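Local coordinates for phage-related conserved hypothetical protein, BB2244 (Bordetella bronchiseptica, PDB 2BDV) that is of unknown function but belongs to the SRAP family, whose studied relatives bond covalently to abasic sites in single-stranded DNA, at residues G3-K8 and P32-P38; D100-K106 and Q117-G123; A148-N152 and R164-A168. All blocks are in the same frame, centred on the assembly; numbering follows the deposited sequence.

Contact 1 of 3, residues G3-K8 and P32-P38; sequences GRIAQK and PRYNIPP
I5 and Q7 of 3-8 pair antiparallel with I36 and R33 of 32-38, each as a hydrogen-bonded pair, and the register slips by one residue between them, which makes a beta bulge. Both pairs are doubly bonded: I5 N reaches I36 O at 3.0 Å, and Q7 N reaches R33 O at 2.8 Å. A6 stands opposite Y34 and N35, where the chain turns a corner at Y34.

On one face, I36 lies against I5 and Q7. Its CB meets I5 CG1 at 3.7 Å. Its CD1 runs to Q7 CB, also at 3.7 Å, and the two side chains cross at about a right angle. R4 works from the other end of the contact. Bends at chi2 (75°) and chi3 (59°) let its chain pass beside P37, with R4 CD 3.6 Å from P37 CB. They also bring NH2 to the amide of N35. R4 NH2 donates to N35 OD1 at 2.8 Å, edge-on to the guanidinium and on a lone pair in the carbonyl plane, while the two flat groups stand 87° apart. NH2 also bonds V209 O. R4 NE is buried and has no partner in the model. At the corner, A6 CB touches Y34 CD1 at 4.0 Å.

The contact adds strand 35-36 to one edge of strand 5-7. Strand 101-107 takes the other edge, through backbone bonds of R4 with Y103 and A6 with G101. V97 of strand 94-99 packs on I5 and Q7.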
loop_
_atom_site.group_PDB
_atom_site.type_symbol
_atom_site.label_atom_id
_atom_site.label_comp_id
_atom_site.label_asym_id
_atom_site.label_seq_id
_atom_site.Cartn_x
_atom_site.Cartn_y
_atom_site.Cartn_z
ATOM N N GLY A 3 5.798 -6.149 -1.284
ATOM C CA GLY A 3 5.643 -7.076 -0.182
ATOM C C GLY A 3 6.173 -6.589 1.144
ATOM O O GLY A 3 6.026 -7.265 2.159
ATOM N N ARG A 4 6.768 -5.403 1.144
ATOM C CA ARG A 4 7.341 -4.849 2.356
ATOM C C ARG A 4 7.393 -3.328 2.227
ATOM O O ARG A 4 7.751 -2.803 1.173
ATOM C CB ARG A 4 8.757 -5.401 2.529
ATOM C CG ARG A 4 9.278 -5.425 3.952
ATOM C CD ARG A 4 8.639 -6.562 4.744
ATOM N NE ARG A 4 8.881 -7.881 4.150
ATOM C CZ ARG A 4 10.049 -8.523 4.166
ATOM N NH1 ARG A 4 10.159 -9.718 3.597
ATOM N NH2 ARG A 4 11.107 -7.979 4.748
ATOM N N ILE A 5 7.034 -2.617 3.289
ATOM C CA ILE A 5 7.078 -1.160 3.257
ATOM C C ILE A 5 7.775 -0.633 4.506
ATOM O O ILE A 5 8.115 -1.394 5.419
ATOM C CB ILE A 5 5.669 -0.517 3.226
ATOM C CG1 ILE A 5 4.893 -0.923 4.472
ATOM C CG2 ILE A 5 4.961 -0.869 1.930
ATOM C CD1 ILE A 5 3.558 -0.188 4.660
ATOM N N ALA A 6 7.978 0.679 4.538
ATOM C CA ALA A 6 8.610 1.323 5.679
ATOM C C ALA A 6 7.813 2.542 6.137
ATOM O O ALA A 6 7.447 3.392 5.328
ATOM C CB ALA A 6 10.048 1.735 5.327
ATOM N N GLN A 7 7.526 2.597 7.437
ATOM C CA GLN A 7 6.817 3.721 8.046
ATOM C C GLN A 7 7.703 4.213 9.191
ATOM O O GLN A 7 7.570 3.770 10.338
ATOM C CB GLN A 7 5.449 3.298 8.589
ATOM C CG GLN A 7 4.429 2.958 7.506
ATOM C CD GLN A 7 3.036 2.681 8.062
ATOM O OE1 GLN A 7 2.889 2.157 9.166
ATOM N NE2 GLN A 7 2.006 3.016 7.286
ATOM N N LYS A 8 8.613 5.126 8.868
ATOM C CA LYS A 8 9.538 5.661 9.859
ATOM C C LYS A 8 9.325 7.113 10.287
ATOM O O LYS A 8 9.879 7.545 11.297
ATOM C CB LYS A 8 10.973 5.458 9.382
ATOM C CG LYS A 8 11.194 5.642 7.898
ATOM C CD LYS A 8 12.534 5.027 7.504
ATOM C CE LYS A 8 12.932 5.408 6.092
ATOM N NZ LYS A 8 14.258 4.832 5.724
ATOM N N PRO A 32 8.655 3.956 15.124
ATOM C CA PRO A 32 8.724 3.775 13.671
ATOM C C PRO A 32 9.091 2.340 13.271
ATOM O O PRO A 32 9.841 1.659 13.973
ATOM C CB PRO A 32 9.782 4.795 13.248
ATOM C CG PRO A 32 10.704 4.819 14.423
ATOM C CD PRO A 32 9.747 4.825 15.599
ATOM N N ARG A 33 8.546 1.887 12.147
ATOM C CA ARG A 33 8.809 0.542 11.652
ATOM C C ARG A 33 9.467 0.608 10.283
ATOM O O ARG A 33 8.856 1.051 9.311
ATOM C CB ARG A 33 7.504 -0.250 11.558
ATOM C CG ARG A 33 6.774 -0.380 12.880
ATOM C CD ARG A 33 7.577 -1.200 13.865
ATOM N NE ARG A 33 7.529 -0.637 15.209
ATOM C CZ ARG A 33 8.184 -1.141 16.249
ATOM N NH1 ARG A 33 8.090 -0.561 17.438
ATOM N NH2 ARG A 33 8.931 -2.230 16.099
ATOM N N TYR A 34 10.718 0.163 10.215
ATOM C CA TYR A 34 11.469 0.179 8.963
ATOM C C TYR A 34 11.194 -1.071 8.118
ATOM O O TYR A 34 11.394 -1.055 6.907
ATOM C CB TYR A 34 12.978 0.302 9.260
ATOM C CG TYR A 34 13.858 0.620 8.050
ATOM C CD1 TYR A 34 13.602 1.737 7.243
ATOM C CD2 TYR A 34 14.951 -0.193 7.716
ATOM C CE1 TYR A 34 14.412 2.037 6.130
ATOM C CE2 TYR A 34 15.767 0.100 6.605
ATOM C CZ TYR A 34 15.488 1.214 5.818
ATOM O OH TYR A 34 16.269 1.495 4.715
ATOM N N ASN A 35 10.717 -2.139 8.756
ATOM C CA ASN A 35 10.439 -3.396 8.060
ATOM C C ASN A 35 9.015 -3.855 8.342
ATOM O O ASN A 35 8.753 -4.491 9.363
ATOM C CB ASN A 35 11.425 -4.471 8.524
ATOM C CG ASN A 35 11.281 -5.772 7.757
ATOM O OD1 ASN A 35 11.549 -5.835 6.553
ATOM N ND2 ASN A 35 10.856 -6.822 8.453
ATOM N N ILE A 36 8.099 -3.550 7.427
ATOM C CA ILE A 36 6.700 -3.908 7.614
ATOM C C ILE A 36 6.170 -4.863 6.555
ATOM O O ILE A 36 6.068 -4.515 5.378
ATOM C CB ILE A 36 5.813 -2.651 7.618
ATOM C CG1 ILE A 36 6.297 -1.677 8.696
ATOM C CG2 ILE A 36 4.366 -3.040 7.844
ATOM C CD1 ILE A 36 5.562 -0.353 8.707
ATOM N N PRO A 37 5.838 -6.095 6.963
ATOM C CA PRO A 37 5.314 -7.086 6.024
ATOM C C PRO A 37 3.813 -7.239 6.170
ATOM O O PRO A 37 3.205 -6.666 7.067
ATOM C CB PRO A 37 6.026 -8.355 6.456
ATOM C CG PRO A 37 5.951 -8.232 7.952
ATOM C CD PRO A 37 6.337 -6.760 8.184
ATOM N N PRO A 38 3.195 -8.006 5.271
ATOM C CA PRO A 38 1.751 -8.240 5.322
ATOM C C PRO A 38 1.435 -9.013 6.608
ATOM O O PRO A 38 2.306 -9.690 7.167
ATOM C CB PRO A 38 1.501 -9.085 4.078
ATOM C CG PRO A 38 2.514 -8.534 3.119
ATOM C CD PRO A 38 3.750 -8.426 3.975
#

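Contact 2 of 3, residues D100-K106 and Q117-G123; sequences DGWYEWK and QPYYIHG
Q117 starts the pairing opposite K106, and the two backbones exchange two hydrogen bonds; K106 N to Q117 O is 2.9 Å. This is the antiparallel beta hairpin of strands 101-107 and 116-123. P118 follows, laying its CB over one face of the W105 indole, 3.7 Å from the centroid of the five-membered ring in a CH-pi contact. Y119 pairs with E104, and Y119 N bonds E104 O at 2.8 Å. The Y119 ring reaches out to K106, with Y119 CE1 3.6 Å from K106 CB.

Y120 swings its ring along the hairpin, CG anti to the backbone N (chi1 175°). Its CD1 sits over a face of the Y103 ring, near the rim, with the ring planes 47° apart. Further out, Y120 CE1 passes 3.7 Å from G101 CA. I121 then pairs with W102 through two backbone bonds. The W102 indole (chi1 70°) presents a face to I121, whose CG2 lies 3.8 Å from the centroid of the six-membered ring. H122 turns its ring along its own strand, H122 ND1 bonding G123 O at 2.7 Å.

Backbone bonds set the pairing, while the side chains that meet across it are mostly apolar and aromatic. W102 NE1 bonds E104 OE1 at 2.8 Å. M158 N adds to OE1, and V159 N and D160 N bond OE2. Four N-H groups therefore fix how this carboxylate is turned, and the first helps hold the indole against I121.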
loop_
_atom_site.group_PDB
_atom_site.type_symbol
_atom_site.label_atom_id
_atom_site.label_comp_id
_atom_site.label_asym_id
_atom_site.label_seq_id
_atom_site.Cartn_x
_atom_site.Cartn_y
_atom_site.Cartn_z
ATOM N N ASP A 100 7.345 5.740 3.817
ATOM C CA ASP A 100 8.545 6.487 3.483
ATOM C C ASP A 100 9.213 5.806 2.289
ATOM O O ASP A 100 10.015 6.412 1.574
ATOM C CB ASP A 100 9.454 6.524 4.712
ATOM C CG ASP A 100 8.832 7.312 5.854
ATOM O OD1 ASP A 100 8.981 8.548 5.869
ATOM O OD2 ASP A 100 8.164 6.709 6.721
ATOM N N GLY A 101 8.847 4.545 2.076
ATOM C CA GLY A 101 9.390 3.762 0.975
ATOM C C GLY A 101 8.979 2.292 1.044
ATOM O O GLY A 101 8.212 1.893 1.923
ATOM N N TRP A 102 9.479 1.476 0.120
ATOM C CA TRP A 102 9.139 0.058 0.114
ATOM C C TRP A 102 10.331 -0.764 -0.372
ATOM O O TRP A 102 11.326 -0.212 -0.858
ATOM C CB TRP A 102 7.896 -0.199 -0.766
ATOM C CG TRP A 102 8.105 -0.040 -2.261
ATOM C CD1 TRP A 102 8.380 -1.029 -3.158
ATOM C CD2 TRP A 102 8.082 1.183 -3.011
ATOM N NE1 TRP A 102 8.532 -0.505 -4.421
ATOM C CE2 TRP A 102 8.353 0.852 -4.363
ATOM C CE3 TRP A 102 7.859 2.530 -2.677
ATOM C CZ2 TRP A 102 8.408 1.811 -5.379
ATOM C CZ3 TRP A 102 7.914 3.486 -3.689
ATOM C CH2 TRP A 102 8.188 3.118 -5.026
ATOM N N TYR A 103 10.240 -2.083 -0.233
ATOM C CA TYR A 103 11.333 -2.940 -0.654
ATOM C C TYR A 103 10.975 -3.892 -1.783
ATOM O O TYR A 103 9.849 -4.370 -1.870
ATOM C CB TYR A 103 11.839 -3.778 0.516
ATOM C CG TYR A 103 12.197 -3.001 1.758
ATOM C CD1 TYR A 103 11.215 -2.616 2.673
ATOM C CD2 TYR A 103 13.520 -2.681 2.038
ATOM C CE1 TYR A 103 11.546 -1.939 3.838
ATOM C CE2 TYR A 103 13.864 -2.005 3.197
ATOM C CZ TYR A 103 12.871 -1.637 4.094
ATOM O OH TYR A 103 13.222 -0.976 5.248
ATOM N N GLU A 104 11.957 -4.156 -2.641
ATOM C CA GLU A 104 11.826 -5.098 -3.747
ATOM C C GLU A 104 13.141 -5.881 -3.784
ATOM O O GLU A 104 14.213 -5.310 -3.599
ATOM C CB GLU A 104 11.635 -4.376 -5.085
ATOM C CG GLU A 104 10.352 -3.576 -5.201
ATOM C CD GLU A 104 10.248 -2.855 -6.523
ATOM O OE1 GLU A 104 9.323 -2.033 -6.691
ATOM O OE2 GLU A 104 11.096 -3.115 -7.400
ATOM N N TRP A 105 13.053 -7.183 -4.021
ATOM C CA TRP A 105 14.230 -8.032 -4.082
ATOM C C TRP A 105 14.621 -8.309 -5.532
ATOM O O TRP A 105 13.800 -8.735 -6.352
ATOM C CB TRP A 105 13.962 -9.342 -3.343
ATOM C CG TRP A 105 13.945 -9.188 -1.849
ATOM C CD1 TRP A 105 14.907 -9.608 -0.960
ATOM C CD2 TRP A 105 12.929 -8.557 -1.065
ATOM N NE1 TRP A 105 14.548 -9.276 0.325
ATOM C CE2 TRP A 105 13.339 -8.631 0.292
ATOM C CE3 TRP A 105 11.710 -7.932 -1.372
ATOM C CZ2 TRP A 105 12.571 -8.105 1.337
ATOM C CZ3 TRP A 105 10.944 -7.407 -0.326
ATOM C CH2 TRP A 105 11.382 -7.500 1.010
ATOM N N LYS A 106 15.887 -8.055 -5.838
ATOM C CA LYS A 106 16.412 -8.252 -7.178
ATOM C C LYS A 106 17.053 -9.628 -7.288
ATOM O O LYS A 106 18.046 -9.914 -6.628
ATOM C CB LYS A 106 17.446 -7.167 -7.484
ATOM C CG LYS A 106 18.029 -7.208 -8.886
ATOM C CD LYS A 106 16.959 -6.971 -9.936
ATOM C CE LYS A 106 17.566 -6.773 -11.324
ATOM N NZ LYS A 106 18.430 -5.557 -11.410
ATOM N N GLN A 117 18.997 -9.761 -3.820
ATOM C CA GLN A 117 19.511 -8.530 -3.232
ATOM C C GLN A 117 18.363 -7.547 -2.956
ATOM O O GLN A 117 17.763 -6.998 -3.880
ATOM C CB GLN A 117 20.526 -7.891 -4.188
ATOM C CG GLN A 117 20.906 -6.455 -3.850
ATOM C CD GLN A 117 21.589 -6.328 -2.496
ATOM O OE1 GLN A 117 22.686 -6.853 -2.289
ATOM N NE2 GLN A 117 20.940 -5.634 -1.568
ATOM N N PRO A 118 18.039 -7.323 -1.677
ATOM C CA PRO A 118 16.956 -6.393 -1.339
ATOM C C PRO A 118 17.313 -4.921 -1.599
ATOM O O PRO A 118 18.431 -4.487 -1.322
ATOM C CB PRO A 118 16.716 -6.677 0.148
ATOM C CG PRO A 118 18.082 -7.083 0.639
ATOM C CD PRO A 118 18.581 -7.977 -0.469
ATOM N N TYR A 119 16.365 -4.163 -2.145
ATOM C CA TYR A 119 16.571 -2.740 -2.415
ATOM C C TYR A 119 15.515 -1.919 -1.676
ATOM O O TYR A 119 14.399 -2.394 -1.441
ATOM C CB TYR A 119 16.453 -2.434 -3.919
ATOM C CG TYR A 119 17.671 -2.789 -4.734
ATOM C CD1 TYR A 119 17.906 -4.104 -5.138
ATOM C CD2 TYR A 119 18.620 -1.821 -5.059
ATOM C CE1 TYR A 119 19.058 -4.450 -5.839
ATOM C CE2 TYR A 119 19.776 -2.156 -5.761
ATOM C CZ TYR A 119 19.991 -3.474 -6.144
ATOM O OH TYR A 119 21.154 -3.817 -6.804
ATOM N N TYR A 120 15.865 -0.695 -1.298
ATOM C CA TYR A 120 14.912 0.190 -0.629
ATOM C C TYR A 120 14.622 1.336 -1.613
ATOM O O TYR A 120 15.552 1.971 -2.101
ATOM C CB TYR A 120 15.501 0.755 0.677
ATOM C CG TYR A 120 14.594 1.765 1.357
ATOM C CD1 TYR A 120 13.325 1.398 1.793
ATOM C CD2 TYR A 120 14.997 3.084 1.545
ATOM C CE1 TYR A 120 12.480 2.309 2.397
ATOM C CE2 TYR A 120 14.156 4.017 2.153
ATOM C CZ TYR A 120 12.893 3.617 2.579
ATOM O OH TYR A 120 12.032 4.506 3.191
ATOM N N ILE A 121 13.342 1.568 -1.914
ATOM C CA ILE A 121 12.913 2.620 -2.849
ATOM C C ILE A 121 12.167 3.712 -2.093
ATOM O O ILE A 121 11.342 3.414 -1.233
ATOM C CB ILE A 121 11.922 2.096 -3.949
ATOM C CG1 ILE A 121 12.520 0.929 -4.728
ATOM C CG2 ILE A 121 11.636 3.186 -4.958
ATOM C CD1 ILE A 121 12.449 -0.381 -4.032
ATOM N N HIS A 122 12.437 4.976 -2.413
ATOM C CA HIS A 122 11.750 6.073 -1.727
ATOM C C HIS A 122 11.679 7.353 -2.558
ATOM O O HIS A 122 12.235 7.437 -3.654
ATOM C CB HIS A 122 12.452 6.365 -0.401
ATOM C CG HIS A 122 13.813 6.961 -0.571
ATOM N ND1 HIS A 122 14.007 8.278 -0.928
ATOM C CD2 HIS A 122 15.044 6.403 -0.505
ATOM C CE1 HIS A 122 15.300 8.504 -1.079
ATOM N NE2 HIS A 122 15.950 7.383 -0.828
ATOM N N GLY A 123 10.977 8.343 -2.020
ATOM C CA GLY A 123 10.840 9.623 -2.685
ATOM C C GLY A 123 11.482 10.705 -1.827
ATOM O O GLY A 123 12.300 10.405 -0.960
#

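Contact 3 of 3, residues A148-N152 and R164-A168; sequences AIVTN and RRPVA
T151 and P166 form a single beta bridge, with their CA atoms 4.2 Å apart. It ties the loop that precedes helix 171-178 to the end of strand 147-151 of the mixed sheet. The loop crosses the strand rather than running along it, the two directions being 102° apart, so the pairing does not go on into a longer strand.

Two backbone hydrogen bonds hold the bridge, one on each side of T151. V167 N gives an almost perfectly straight bond to V150 O at 2.8 Å. N152 N gives the other to R165 O, also at 2.8 Å. The strand meets the loop on the edge where V150 also bonds A130 of strand 126-133. On the other edge, the T151 backbone bonds A74 of strand 73-75.

Apolar side chains fill in around the bridge. I149 and P166 lie side by side, both also touching F129. V150 and V167 cross obliquely at their methyl groups, V150 CG1 to V167 CG2 at 3.8 Å. R164 brings its CB against T151, and then its chain leads away. R165 likewise sends its guanidinium group off, to the backbone oxygens of G156 and G157 in the intervening loop.

T151 OG1 sits between the backbone N and the carbonyl carbon (chi1 52°) and bonds D153 OD1. This leaves T151 CG2 beside R164 O, 3.5 Å away.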
loop_
_atom_site.group_PDB
_atom_site.type_symbol
_atom_site.label_atom_id
_atom_site.label_comp_id
_atom_site.label_asym_id
_atom_site.label_seq_id
_atom_site.Cartn_x
_atom_site.Cartn_y
_atom_site.Cartn_z
ATOM N N ALA A 148 -5.409 -4.386 0.728
ATOM C CA ALA A 148 -4.353 -4.662 -0.236
ATOM C C ALA A 148 -3.868 -3.310 -0.794
ATOM O O ALA A 148 -4.654 -2.365 -0.908
ATOM C CB ALA A 148 -4.881 -5.545 -1.362
ATOM N N ILE A 149 -2.580 -3.202 -1.113
ATOM C CA ILE A 149 -2.046 -1.966 -1.683
ATOM C C ILE A 149 -2.307 -2.011 -3.189
ATOM O O ILE A 149 -2.031 -3.022 -3.823
ATOM C CB ILE A 149 -0.505 -1.829 -1.474
ATOM C CG1 ILE A 149 -0.161 -1.878 0.015
ATOM C CG2 ILE A 149 -0.004 -0.504 -2.042
ATOM C CD1 ILE A 149 -1.024 -0.959 0.841
ATOM N N VAL A 150 -2.858 -0.940 -3.761
ATOM C CA VAL A 150 -3.106 -0.919 -5.209
ATOM C C VAL A 150 -1.746 -0.849 -5.899
ATOM O O VAL A 150 -0.960 0.054 -5.627
ATOM C CB VAL A 150 -3.920 0.302 -5.651
ATOM C CG1 VAL A 150 -4.085 0.287 -7.172
ATOM C CG2 VAL A 150 -5.274 0.304 -4.967
ATOM N N THR A 151 -1.485 -1.810 -6.783
ATOM C CA THR A 151 -0.227 -1.906 -7.516
ATOM C C THR A 151 -0.401 -1.791 -9.041
ATOM O O THR A 151 -1.449 -2.133 -9.592
ATOM C CB THR A 151 0.466 -3.248 -7.219
ATOM O OG1 THR A 151 -0.465 -4.316 -7.436
ATOM C CG2 THR A 151 0.948 -3.296 -5.767
ATOM N N ASN A 152 0.652 -1.334 -9.711
ATOM C CA ASN A 152 0.645 -1.171 -11.156
ATOM C C ASN A 152 1.451 -2.297 -11.773
ATOM O O ASN A 152 2.590 -2.101 -12.208
ATOM C CB ASN A 152 1.270 0.169 -11.526
ATOM C CG ASN A 152 1.041 0.542 -12.974
ATOM O OD1 ASN A 152 1.448 1.616 -13.412
ATOM N ND2 ASN A 152 0.387 -0.343 -13.725
ATOM N N ARG A 164 5.503 -5.784 -8.098
ATOM C CA ARG A 164 4.425 -4.885 -8.468
ATOM C C ARG A 164 4.568 -3.574 -7.714
ATOM O O ARG A 164 4.353 -3.522 -6.505
ATOM C CB ARG A 164 3.093 -5.560 -8.129
ATOM C CG ARG A 164 2.881 -6.886 -8.862
ATOM C CD ARG A 164 1.888 -7.781 -8.138
ATOM N NE ARG A 164 2.538 -8.538 -7.074
ATOM C CZ ARG A 164 3.340 -9.583 -7.282
ATOM N NH1 ARG A 164 3.899 -10.212 -6.257
ATOM N NH2 ARG A 164 3.568 -10.014 -8.516
ATOM N N ARG A 165 4.925 -2.511 -8.421
ATOM C CA ARG A 165 5.104 -1.227 -7.760
ATOM C C ARG A 165 3.778 -0.677 -7.259
ATOM O O ARG A 165 2.750 -0.802 -7.915
ATOM C CB ARG A 165 5.757 -0.218 -8.701
ATOM C CG ARG A 165 4.833 0.340 -9.761
ATOM C CD ARG A 165 5.598 1.252 -10.692
ATOM N NE ARG A 165 6.637 0.525 -11.422
ATOM C CZ ARG A 165 7.458 1.083 -12.305
ATOM N NH1 ARG A 165 8.365 0.340 -12.923
ATOM N NH2 ARG A 165 7.371 2.384 -12.564
ATOM N N PRO A 166 3.790 -0.063 -6.070
ATOM C CA PRO A 166 2.583 0.513 -5.470
ATOM C C PRO A 166 2.209 1.848 -6.103
ATOM O O PRO A 166 3.073 2.672 -6.391
ATOM C CB PRO A 166 2.972 0.663 -4.005
ATOM C CG PRO A 166 4.426 1.031 -4.105
ATOM C CD PRO A 166 4.933 0.034 -5.142
ATOM N N VAL A 167 0.919 2.059 -6.325
ATOM C CA VAL A 167 0.460 3.303 -6.921
ATOM C C VAL A 167 0.475 4.417 -5.879
ATOM O O VAL A 167 -0.347 4.433 -4.968
ATOM C CB VAL A 167 -0.970 3.145 -7.482
ATOM C CG1 VAL A 167 -1.455 4.467 -8.065
ATOM C CG2 VAL A 167 -0.988 2.058 -8.544
ATOM N N ALA A 168 1.426 5.337 -6.008
ATOM C CA ALA A 168 1.517 6.453 -5.082
ATOM C C ALA A 168 0.783 7.634 -5.700
ATOM O O ALA A 168 0.936 7.921 -6.890
ATOM C CB ALA A 168 2.978 6.815 -4.818
#

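How the contacts relate
Contacts 1 and 2 share one sheet, since strands 5-7 and 101-107 are neighbours in it; their centres are 10 Å apart. Probable hydrogen bonds also tie them: Y103 OH lies 2.5 Å from Y34 O, and K8 N lies 2.7 Å from D100 OD2. Contact 3 joins a strand of the mixed sheet, 147-151, to a loop. It meets contact 2 where W102 CE2 packs on P166 CD, 3.6 Å away, so the tryptophan bridges hairpin and loop. Contacts 1 and 3 do not touch, their nearest atoms being about 6 Å apart. All three follow in series along the chain, inside the SRAP family region.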